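Local atomic coordinates of UV damage endonuclease (Sulfolobus acidocaldarius, PDB entry 3TC3), a protein that probably cuts damaged DNA as a metal-dependent endonuclease of excision repair, binding manganese and recognising different lesions by flipping dinucleotides out of the helix. Residues Val54-Leu59 / Asn82-Leu86; Lys71-Leu75 / Ala296-Val300; Ile107-Lys112 / Ser152-Glu156; Ile118-Pro122 / His146-Leu150. One frame throughout, in Å; residues are numbered along the deposited sequence. Where two conformers were deposited one is given.

Interaction 1: Val54-Leu59 / Asn82-Leu86; sequences VSSSNL and NTIPL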
loop_
_atom_site.group_PDB
_atom_site.type_symbol
_atom_site.label_atom_id
_atom_site.label_comp_id
_atom_site.label_asym_id
_atom_site.label_seq_id
_atom_site.Cartn_x
_atom_site.Cartn_y
_atom_site.Cartn_z
ATOM N N VAL A 54 -8.261 -15.230 -14.481
ATOM C CA VAL A 54 -7.683 -13.888 -14.364
ATOM C C VAL A 54 -6.712 -13.850 -13.175
ATOM O O VAL A 54 -5.717 -13.205 -13.283
ATOM C CB VAL A 54 -8.793 -12.834 -14.293
ATOM C CG1 VAL A 54 -8.233 -11.395 -14.053
ATOM C CG2 VAL A 54 -9.662 -12.905 -15.550
ATOM N N SER A 55 -6.989 -14.595 -12.089
ATOM C CA SER A 55 -5.988 -14.701 -11.008
ATOM C C SER A 55 -4.664 -15.303 -11.495
ATOM O O SER A 55 -3.599 -14.767 -11.202
ATOM C CB SER A 55 -6.552 -15.503 -9.834
ATOM O OG SER A 55 -7.783 -14.953 -9.316
ATOM N N SER A 56 -4.733 -16.424 -12.250
ATOM C CA SER A 56 -3.533 -16.980 -12.778
ATOM C C SER A 56 -2.779 -15.988 -13.668
ATOM O O SER A 56 -1.552 -15.963 -13.612
ATOM C CB SER A 56 -3.830 -18.313 -13.520
ATOM O OG SER A 56 -4.229 -19.255 -12.556
ATOM N N SER A 57 -3.473 -15.257 -14.539
ATOM C CA SER A 57 -2.718 -14.407 -15.435
ATOM C C SER A 57 -2.152 -13.256 -14.605
ATOM O O SER A 57 -1.005 -12.842 -14.845
ATOM C CB SER A 57 -3.473 -13.828 -16.619
ATOM O OG SER A 57 -4.764 -13.295 -16.311
ATOM N N ASN A 58 -2.916 -12.759 -13.656
ATOM C CA ASN A 58 -2.354 -11.689 -12.821
ATOM C C ASN A 58 -1.096 -12.133 -12.098
ATOM O O ASN A 58 -0.124 -11.349 -11.962
ATOM C CB ASN A 58 -3.378 -11.190 -11.779
ATOM C CG ASN A 58 -4.473 -10.258 -12.344
ATOM O OD1 ASN A 58 -4.295 -9.580 -13.387
ATOM N ND2 ASN A 58 -5.549 -10.082 -11.562
ATOM N N LEU A 59 -1.147 -13.337 -11.543
ATOM C CA LEU A 59 -0.081 -13.805 -10.720
ATOM C C LEU A 59 1.164 -14.080 -11.596
ATOM O O LEU A 59 2.299 -13.885 -11.156
ATOM C CB LEU A 59 -0.524 -15.013 -9.924
ATOM C CG LEU A 59 -1.516 -14.682 -8.784
ATOM C CD1 LEU A 59 -2.264 -15.944 -8.328
ATOM C CD2 LEU A 59 -0.739 -14.085 -7.596
ATOM N N ASN A 82 -6.442 -6.087 -7.003
ATOM C CA ASN A 82 -7.241 -6.887 -7.991
ATOM C C ASN A 82 -6.649 -8.243 -8.226
ATOM O O ASN A 82 -7.196 -9.032 -9.051
ATOM C CB ASN A 82 -7.287 -6.108 -9.334
ATOM C CG ASN A 82 -8.070 -4.906 -9.275
ATOM O OD1 ASN A 82 -8.942 -4.741 -8.418
ATOM N ND2 ASN A 82 -7.871 -4.027 -10.304
ATOM N N THR A 83 -5.552 -8.626 -7.553
ATOM C CA THR A 83 -4.806 -9.871 -7.872
ATOM C C THR A 83 -5.794 -11.052 -7.985
ATOM O O THR A 83 -5.747 -11.759 -9.007
ATOM C CB THR A 83 -3.739 -10.177 -6.812
ATOM O OG1 THR A 83 -2.723 -9.151 -6.980
ATOM C CG2 THR A 83 -3.078 -11.544 -7.032
ATOM N N ILE A 84 -6.605 -11.239 -6.950
ATOM C CA ILE A 84 -7.701 -12.264 -7.065
ATOM C C ILE A 84 -9.033 -11.463 -7.218
ATOM O O ILE A 84 -9.537 -10.903 -6.253
ATOM C CB ILE A 84 -7.817 -13.071 -5.796
ATOM C CG1 ILE A 84 -6.466 -13.639 -5.365
ATOM C CG2 ILE A 84 -8.953 -14.212 -6.015
ATOM C CD1 ILE A 84 -5.802 -14.638 -6.391
ATOM N N PRO A 85 -9.580 -11.332 -8.438
ATOM C CA PRO A 85 -10.738 -10.477 -8.607
ATOM C C PRO A 85 -11.968 -10.795 -7.797
ATOM O O PRO A 85 -12.322 -11.982 -7.836
ATOM C CB PRO A 85 -11.025 -10.611 -10.109
ATOM C CG PRO A 85 -9.772 -10.940 -10.718
ATOM C CD PRO A 85 -9.141 -11.938 -9.703
ATOM N N LEU A 86 -12.621 -9.794 -7.173
ATOM C CA LEU A 86 -13.861 -10.002 -6.419
ATOM C C LEU A 86 -13.735 -10.936 -5.212
ATOM O O LEU A 86 -14.742 -11.364 -4.636
ATOM C CB LEU A 86 -15.032 -10.500 -7.336
ATOM C CG LEU A 86 -15.353 -9.536 -8.476
ATOM C CD1 LEU A 86 -16.256 -10.353 -9.453
ATOM C CD2 LEU A 86 -16.060 -8.300 -7.839
#
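T83 meets the helix with its carbonyl and its methyl, and N58, S55 and L59 receive them. The amide of N58 gives ND2 to T83 O over 3.1 Å, and the bond is almost straight, 176° at the hydrogen. T83 O lies in the plane of that amide, but the donor stands 41° out of the carbonyl plane, so the bond is not aimed at a lone pair. The other end of the amide, N58 OD1, takes a bond from K39, which fixes the flip of the group. A leucine in place of N58 would probably leave T83 O without this donor and K39 with one acceptor fewer. S55 adds a CA-H...O contact to the same oxygen, S55 CA to T83 O 3.6 Å. Its hydroxyl, bonded back to V51 O, is wedged between two residues of the loop: S55 OG sits 3.3 Å from P85 CD and 3.5 Å from I84 CD1. On the T83 side chain, CG2 is anti to the backbone N and presses on L59 CD2 at a tight 3.5 Å, while OG1 bonds to S80 O. One turn before N58, V54 CG1 rests 3.7 Å from P85 CG. The arrangement belongs to a TIM barrel: the loop leaving the end of strand 76-78 folds back over helix 48-71, the helix that comes before that strand.

Interaction 2: Lys71-Leu75 / Ala296-Val300; sequences KHEIL and ALKAV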
loop_
_atom_site.group_PDB
_atom_site.type_symbol
_atom_site.label_atom_id
_atom_site.label_comp_id
_atom_site.label_asym_id
_atom_site.label_seq_id
_atom_site.Cartn_x
_atom_site.Cartn_y
_atom_site.Cartn_z
ATOM N N LYS A 71 16.026 -7.082 -11.165
ATOM C CA LYS A 71 17.125 -6.770 -12.145
ATOM C C LYS A 71 17.319 -5.258 -12.267
ATOM O O LYS A 71 18.450 -4.756 -12.476
ATOM C CB LYS A 71 16.759 -7.344 -13.481
ATOM C CG LYS A 71 16.890 -8.868 -13.500
ATOM C CD LYS A 71 16.649 -9.385 -14.900
ATOM C CE LYS A 71 16.340 -10.860 -14.905
ATOM N NZ LYS A 71 17.021 -11.551 -16.046
ATOM N N HIS A 72 16.211 -4.470 -12.106
ATOM C CA HIS A 72 16.284 -2.993 -12.152
ATOM C C HIS A 72 16.458 -2.323 -10.779
ATOM O O HIS A 72 16.350 -1.129 -10.655
ATOM C CB HIS A 72 15.017 -2.489 -12.855
ATOM C CG HIS A 72 15.013 -2.860 -14.314
ATOM N ND1 HIS A 72 14.613 -4.069 -14.763
ATOM C CD2 HIS A 72 15.462 -2.164 -15.438
ATOM C CE1 HIS A 72 14.749 -4.142 -16.103
ATOM N NE2 HIS A 72 15.296 -3.007 -16.524
ATOM N N GLU A 73 16.794 -3.096 -9.760
ATOM C CA GLU A 73 17.179 -2.582 -8.426
ATOM C C GLU A 73 15.984 -1.898 -7.707
ATOM O O GLU A 73 16.171 -0.920 -6.974
ATOM C CB GLU A 73 18.431 -1.684 -8.490
ATOM C CG GLU A 73 19.588 -2.432 -9.287
ATOM C CD GLU A 73 20.803 -1.529 -9.367
ATOM O OE1 GLU A 73 21.534 -1.469 -8.372
ATOM O OE2 GLU A 73 20.980 -0.874 -10.399
ATOM N N ILE A 74 14.812 -2.447 -7.943
ATOM C CA ILE A 74 13.536 -1.942 -7.352
ATOM C C ILE A 74 13.049 -3.025 -6.363
ATOM O O ILE A 74 12.623 -4.106 -6.768
ATOM C CB ILE A 74 12.503 -1.735 -8.466
ATOM C CG1 ILE A 74 12.953 -0.521 -9.316
ATOM C CG2 ILE A 74 11.141 -1.346 -7.850
ATOM C CD1 ILE A 74 12.249 -0.484 -10.663
ATOM N N LEU A 75 13.261 -2.799 -5.067
ATOM C CA LEU A 75 13.147 -3.879 -4.050
ATOM C C LEU A 75 11.922 -3.700 -3.144
ATOM O O LEU A 75 11.770 -4.387 -2.154
ATOM C CB LEU A 75 14.419 -4.012 -3.204
ATOM C CG LEU A 75 15.709 -4.461 -3.941
ATOM C CD1 LEU A 75 16.748 -4.770 -2.953
ATOM C CD2 LEU A 75 15.444 -5.530 -4.873
ATOM N N ALA A 296 10.096 4.833 -11.126
ATOM C CA ALA A 296 10.940 4.034 -10.262
ATOM C C ALA A 296 12.349 3.952 -10.841
ATOM O O ALA A 296 13.320 4.032 -10.069
ATOM C CB ALA A 296 10.367 2.647 -10.126
ATOM N N LEU A 297 12.445 3.898 -12.171
ATOM C CA LEU A 297 13.785 3.936 -12.801
ATOM C C LEU A 297 14.492 5.231 -12.573
ATOM O O LEU A 297 15.694 5.193 -12.304
ATOM C CB LEU A 297 13.728 3.620 -14.294
ATOM C CG LEU A 297 13.248 2.175 -14.543
ATOM C CD1 LEU A 297 13.007 1.998 -16.018
ATOM C CD2 LEU A 297 14.236 1.138 -13.994
ATOM N N LYS A 298 13.761 6.363 -12.605
ATOM C CA LYS A 298 14.390 7.682 -12.393
ATOM C C LYS A 298 14.844 7.683 -10.931
ATOM O O LYS A 298 15.976 8.132 -10.612
ATOM C CB LYS A 298 13.355 8.777 -12.629
ATOM C CG LYS A 298 12.759 9.041 -14.076
ATOM C CD LYS A 298 11.568 10.142 -13.912
ATOM C CE LYS A 298 11.118 10.811 -15.170
ATOM N NZ LYS A 298 10.279 11.958 -14.647
ATOM N N ALA A 299 14.012 7.156 -9.991
ATOM C CA ALA A 299 14.444 7.238 -8.608
ATOM C C ALA A 299 15.671 6.343 -8.277
ATOM O O ALA A 299 16.519 6.743 -7.482
ATOM C CB ALA A 299 13.226 6.868 -7.695
ATOM N N VAL A 300 15.743 5.142 -8.901
ATOM C CA VAL A 300 16.887 4.255 -8.671
ATOM C C VAL A 300 18.167 5.009 -9.149
ATOM O O VAL A 300 19.173 4.971 -8.416
ATOM C CB VAL A 300 16.656 2.976 -9.488
ATOM C CG1 VAL A 300 17.971 2.178 -9.620
ATOM C CG2 VAL A 300 15.715 2.093 -8.798
#
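V300 overlaps the backbone turn of H72 and E73 and the flank of I74. Its CG2 lies 3.6 Å from E73 O, and the same methyl is 3.8 Å from I74 CG1, the two side chains meeting at about a right angle. With chi1 at 164°, CG1 is anti to the backbone N and comes beside E73 CB. I74 CD1 reaches on to A296 CB, 3.7 Å away, one turn earlier. At the outer margin L297 CD2 approaches the H72 ring obliquely, 3.8 Å from H72 CD2. Cutting V300 back to an alanine would probably open a gap between helix 293-305 and the turn, taking from I74 CG1 its closest neighbour on the helix. The turn is a Schellman motif ending helix 48-71: E73 has positive phi, and E73 N and I74 N bond back to L70 O and N69 O. The polar ends are engaged elsewhere: H72 ND1 bonds to W68 O and its ring stacks on W68, while E73 OE2 makes a salt bridge with K304. No hydrogen bond crosses, so this meeting of the turn after helix 48-71 with helix 293-305 rests on van der Waals packing of methyl groups against side chains and backbone.

Interaction 3: Ile107-Lys112 / Ser152-Glu156; sequences IGDFIK and SMGIE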
loop_
_atom_site.group_PDB
_atom_site.type_symbol
_atom_site.label_atom_id
_atom_site.label_comp_id
_atom_site.label_asym_id
_atom_site.label_seq_id
_atom_site.Cartn_x
_atom_site.Cartn_y
_atom_site.Cartn_z
ATOM N N ILE A 107 5.860 -17.172 -5.764
ATOM C CA ILE A 107 6.012 -15.721 -5.742
ATOM C C ILE A 107 6.530 -15.343 -4.357
ATOM O O ILE A 107 7.459 -14.556 -4.247
ATOM C CB ILE A 107 4.679 -15.041 -6.063
ATOM C CG1 ILE A 107 4.403 -15.113 -7.592
ATOM C CG2 ILE A 107 4.751 -13.526 -5.580
ATOM C CD1 ILE A 107 2.901 -14.918 -7.946
ATOM N N GLY A 108 5.917 -15.909 -3.301
ATOM C CA GLY A 108 6.404 -15.613 -1.975
ATOM C C GLY A 108 7.873 -16.037 -1.748
ATOM O O GLY A 108 8.647 -15.286 -1.106
ATOM N N ASP A 109 8.263 -17.198 -2.264
ATOM C CA ASP A 109 9.682 -17.593 -2.153
ATOM C C ASP A 109 10.583 -16.618 -2.799
ATOM O O ASP A 109 11.624 -16.243 -2.233
ATOM C CB ASP A 109 9.973 -18.986 -2.776
ATOM C CG ASP A 109 9.295 -20.097 -2.037
ATOM O OD1 ASP A 109 8.893 -19.940 -0.860
ATOM O OD2 ASP A 109 9.152 -21.174 -2.666
ATOM N N PHE A 110 10.181 -16.084 -3.962
ATOM C CA PHE A 110 11.014 -15.155 -4.676
ATOM C C PHE A 110 11.148 -13.862 -3.883
ATOM O O PHE A 110 12.216 -13.269 -3.795
ATOM C CB PHE A 110 10.398 -14.845 -6.047
ATOM C CG PHE A 110 11.247 -13.950 -6.890
ATOM C CD1 PHE A 110 12.258 -14.510 -7.704
ATOM C CD2 PHE A 110 11.095 -12.537 -6.876
ATOM C CE1 PHE A 110 13.080 -13.680 -8.502
ATOM C CE2 PHE A 110 11.917 -11.692 -7.694
ATOM C CZ PHE A 110 12.905 -12.292 -8.516
ATOM N N ILE A 111 10.038 -13.445 -3.257
ATOM C CA ILE A 111 10.113 -12.255 -2.439
ATOM C C ILE A 111 11.034 -12.363 -1.223
ATOM O O ILE A 111 11.818 -11.431 -0.935
ATOM C CB ILE A 111 8.644 -11.863 -2.043
ATOM C CG1 ILE A 111 7.869 -11.401 -3.287
ATOM C CG2 ILE A 111 8.527 -10.904 -0.857
ATOM C CD1 ILE A 111 6.311 -11.290 -3.033
ATOM N N LYS A 112 10.938 -13.491 -0.539
ATOM C CA LYS A 112 11.730 -13.707 0.686
ATOM C C LYS A 112 13.185 -13.956 0.301
ATOM O O LYS A 112 14.076 -13.465 0.983
ATOM C CB LYS A 112 11.168 -14.914 1.469
ATOM C CG LYS A 112 9.956 -14.509 2.255
ATOM C CD LYS A 112 9.301 -15.678 2.957
ATOM C CE LYS A 112 8.851 -16.845 2.061
ATOM N NZ LYS A 112 8.160 -17.914 2.869
ATOM N N SER A 152 -0.992 -16.653 1.878
ATOM C CA SER A 152 -0.862 -17.718 0.886
ATOM C C SER A 152 0.481 -17.670 0.221
ATOM O O SER A 152 0.965 -18.723 -0.266
ATOM C CB SER A 152 -1.985 -17.608 -0.161
ATOM O OG SER A 152 -1.745 -16.570 -1.134
ATOM N N MET A 153 1.103 -16.488 0.176
ATOM C CA MET A 153 2.468 -16.338 -0.355
ATOM C C MET A 153 3.522 -16.688 0.701
ATOM O O MET A 153 4.695 -16.842 0.348
ATOM C CB MET A 153 2.711 -14.903 -0.842
ATOM C CG MET A 153 1.782 -14.607 -1.978
ATOM S SD MET A 153 1.964 -12.895 -2.550
ATOM C CE MET A 153 0.947 -12.894 -4.004
ATOM N N GLY A 154 3.119 -16.867 1.961
ATOM C CA GLY A 154 4.077 -17.126 3.041
ATOM C C GLY A 154 4.953 -15.928 3.369
ATOM O O GLY A 154 6.108 -16.085 3.801
ATOM N N ILE A 155 4.429 -14.711 3.179
ATOM C CA ILE A 155 5.162 -13.535 3.522
ATOM C C ILE A 155 4.420 -12.647 4.534
ATOM O O ILE A 155 3.247 -12.941 4.907
ATOM C CB ILE A 155 5.436 -12.720 2.248
ATOM C CG1 ILE A 155 4.117 -12.124 1.693
ATOM C CG2 ILE A 155 6.180 -13.596 1.139
ATOM C CD1 ILE A 155 4.336 -11.253 0.400
ATOM N N GLU A 156 5.143 -11.664 5.032
ATOM C CA GLU A 156 4.490 -10.735 6.000
ATOM C C GLU A 156 3.819 -9.604 5.223
ATOM O O GLU A 156 2.612 -9.817 4.852
ATOM C CB GLU A 156 5.448 -10.196 7.053
ATOM C CG GLU A 156 6.089 -11.281 8.045
ATOM C CD GLU A 156 5.113 -12.266 8.678
ATOM O OE1 GLU A 156 3.975 -11.911 9.063
ATOM O OE2 GLU A 156 5.515 -13.441 8.850
HETATM O O HOH W 1 6.723 -18.838 0.558
#
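The backbones of G108 and M153 come within 4.3 Å at their CA atoms, close enough for G108 CA to point a C-H at M153 O, 3.1 Å away and nearly straight at 171°. A CB on G108 would collide with that oxygen. G154, with positive phi, ends helix 133-153 in a Schellman motif, and K112 binds this turn directly at G154 O and reaches M153 O through a water. Its chain bends at chi3 (-58°), which brings NZ round to G154 O at 2.9 Å, tilted from the carbonyl plane. The water completes the polar rim, donating to D109 OD1 and M153 O and accepting from K112 NZ. Inward of this rim the contact is apolar. I155 CG2 packs 3.7 Å from G108 CA, beside K112 CG. I155 CD1 meets I111 CD1 at 4.0 Å, the two chains at about a right angle, and M153 SD lies obliquely beside I107 CG2 at 4.2 Å. Helix 101-113 lies between helix 48-71, which I107 touches at L59 and L66, and helix 133-153, where its own L104 also packs on M153; I118 of strand 117-120 lies against both I111 and I155.

Interaction 4: Ile118-Pro122 / His146-Leu150; sequences ISMHP and HADLL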
loop_
_atom_site.group_PDB
_atom_site.type_symbol
_atom_site.label_atom_id
_atom_site.label_comp_id
_atom_site.label_asym_id
_atom_site.label_seq_id
_atom_site.Cartn_x
_atom_site.Cartn_y
_atom_site.Cartn_z
ATOM N N ILE A 118 6.974 -5.697 0.686
ATOM C CA ILE A 118 5.626 -5.694 0.032
ATOM C C ILE A 118 4.605 -4.872 0.845
ATOM O O ILE A 118 4.509 -4.982 2.099
ATOM C CB ILE A 118 5.100 -7.165 -0.070
ATOM C CG1 ILE A 118 5.942 -7.972 -1.104
ATOM C CG2 ILE A 118 3.646 -7.226 -0.495
ATOM C CD1 ILE A 118 5.968 -7.363 -2.527
ATOM N N SER A 119 3.808 -4.095 0.149
ATOM C CA SER A 119 2.662 -3.459 0.773
ATOM C C SER A 119 1.430 -3.713 -0.132
ATOM O O SER A 119 1.562 -4.236 -1.271
ATOM C CB SER A 119 2.846 -1.965 0.960
ATOM O OG SER A 119 2.957 -1.339 -0.308
ATOM N N MET A 120 0.238 -3.491 0.437
ATOM C CA MET A 120 -0.995 -3.481 -0.338
ATOM C C MET A 120 -1.812 -2.351 0.223
ATOM O O MET A 120 -1.759 -2.068 1.418
ATOM C CB MET A 120 -1.812 -4.774 -0.229
ATOM C CG MET A 120 -1.015 -6.028 -0.783
ATOM S SD MET A 120 -2.116 -7.512 -0.772
ATOM C CE MET A 120 -3.156 -7.124 -2.205
ATOM N N HIS A 121 -2.706 -1.792 -0.632
ATOM C CA HIS A 121 -3.625 -0.697 -0.176
ATOM C C HIS A 121 -4.993 -1.039 -0.740
ATOM O O HIS A 121 -5.272 -0.851 -1.917
ATOM C CB HIS A 121 -3.114 0.626 -0.788
ATOM C CG HIS A 121 -3.982 1.862 -0.530
ATOM N ND1 HIS A 121 -5.094 2.137 -1.211
ATOM C CD2 HIS A 121 -3.739 2.972 0.286
ATOM C CE1 HIS A 121 -5.591 3.344 -0.828
ATOM N NE2 HIS A 121 -4.749 3.867 0.074
ATOM N N PRO A 122 -5.886 -1.461 0.108
ATOM C CA PRO A 122 -7.248 -1.798 -0.360
ATOM C C PRO A 122 -8.036 -0.622 -0.913
ATOM O O PRO A 122 -9.051 -0.854 -1.579
ATOM C CB PRO A 122 -7.985 -2.360 0.894
ATOM C CG PRO A 122 -7.037 -2.398 1.850
ATOM C CD PRO A 122 -5.675 -1.800 1.517
ATOM N N HIS A 146 -6.964 -9.505 1.857
ATOM C CA HIS A 146 -5.572 -9.058 1.737
ATOM C C HIS A 146 -4.623 -9.865 2.607
ATOM O O HIS A 146 -3.572 -10.250 2.145
ATOM C CB HIS A 146 -5.481 -7.550 2.079
ATOM C CG HIS A 146 -6.022 -6.652 0.953
ATOM N ND1 HIS A 146 -7.363 -6.589 0.598
ATOM C CD2 HIS A 146 -5.325 -5.867 0.029
ATOM C CE1 HIS A 146 -7.476 -5.746 -0.493
ATOM N NE2 HIS A 146 -6.256 -5.308 -0.807
ATOM N N ALA A 147 -5.060 -10.123 3.862
ATOM C CA ALA A 147 -4.232 -10.950 4.779
ATOM C C ALA A 147 -4.156 -12.353 4.207
ATOM O O ALA A 147 -3.065 -12.973 4.242
ATOM C CB ALA A 147 -4.897 -10.974 6.113
ATOM N N ASP A 148 -5.265 -12.880 3.719
ATOM C CA ASP A 148 -5.199 -14.245 3.142
ATOM C C ASP A 148 -4.192 -14.298 1.971
ATOM O O ASP A 148 -3.556 -15.354 1.733
ATOM C CB ASP A 148 -6.590 -14.677 2.633
ATOM C CG ASP A 148 -7.563 -15.038 3.767
ATOM O OD1 ASP A 148 -7.118 -15.159 4.919
ATOM O OD2 ASP A 148 -8.750 -15.158 3.447
ATOM N N LEU A 149 -4.219 -13.256 1.110
ATOM C CA LEU A 149 -3.327 -13.290 -0.073
ATOM C C LEU A 149 -1.861 -13.338 0.386
ATOM O O LEU A 149 -1.054 -14.193 -0.064
ATOM C CB LEU A 149 -3.605 -12.105 -1.007
ATOM C CG LEU A 149 -2.742 -12.060 -2.259
ATOM C CD1 LEU A 149 -3.103 -13.288 -3.164
ATOM C CD2 LEU A 149 -2.906 -10.764 -2.979
ATOM N N LEU A 150 -1.498 -12.461 1.291
ATOM C CA LEU A 150 -0.145 -12.396 1.863
ATOM C C LEU A 150 0.183 -13.721 2.603
ATOM O O LEU A 150 1.318 -14.261 2.428
ATOM C CB LEU A 150 -0.056 -11.179 2.778
ATOM C CG LEU A 150 -0.245 -9.857 1.920
ATOM C CD1 LEU A 150 -0.309 -8.679 2.916
ATOM C CD2 LEU A 150 0.899 -9.615 0.969
#
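M120 reaches from the strand onto helix 133-153, and each part of it has a place among H146, L149 and L150. Its CB lies at the edge of the H146 ring, in the ring plane, 3.7 Å from H146 CD2. The chain runs out extended to the sulfur, where M120 SD packs 4.0 Å from L150 CG and stands oblique to the imidazole in a loose sulfur-aromatic contact. A bend at chi3 (75°) then turns the terminal methyl in against H146 CD2, 3.4 Å from M120 CE, and L149 CD2, at 3.7 Å. P122 takes one face of the same ring in a CH-pi contact: P122 CB is 4.0 Å from the H146 ring centroid and 29° off its normal. Both ring nitrogens have partners, H146 ND1 with E142 O and NE2 with S81 OG, so the ring's rotation is fixed while P122 and M120 pack on one face and an edge. At the other end of the strand I118 CG2 meets L150 CD2 at 3.9 Å. The axes of 118-120 and 146-150 run nearly antiparallel, at 157°, and approach to 10.4 Å. This is the beta-alpha packing of a TIM barrel, here in the beta-alpha-beta unit of strand 117-120, helix 133-153 and strand 158-162; H121 points away from the helix, and in one of its two conformers its nearest side-chain atom is about 6 Å from the bound manganese.

From the N terminus, 54-59 opens interaction 1 and 71-75, at the end of the same helix, opens interaction 2 before 82-86 closes the first; the two therefore cross. Interaction 3 then starts at 107-112 and interaction 4 at 118-122. Interaction 4 closes first, at 146-150, and interaction 3 encloses it by closing at 152-156. Both fall within the long span of interaction 2, which ends only at 296-300 and sets the last helix against the turn after the first; the barrel itself closes through its strands. Interactions 1, 3 and 4 adjoin: T83 and I84 pack on L149, and a probable hydrogen bond from I155 N to L150 O joins interactions 3 and 4. Interaction 2 stands apart.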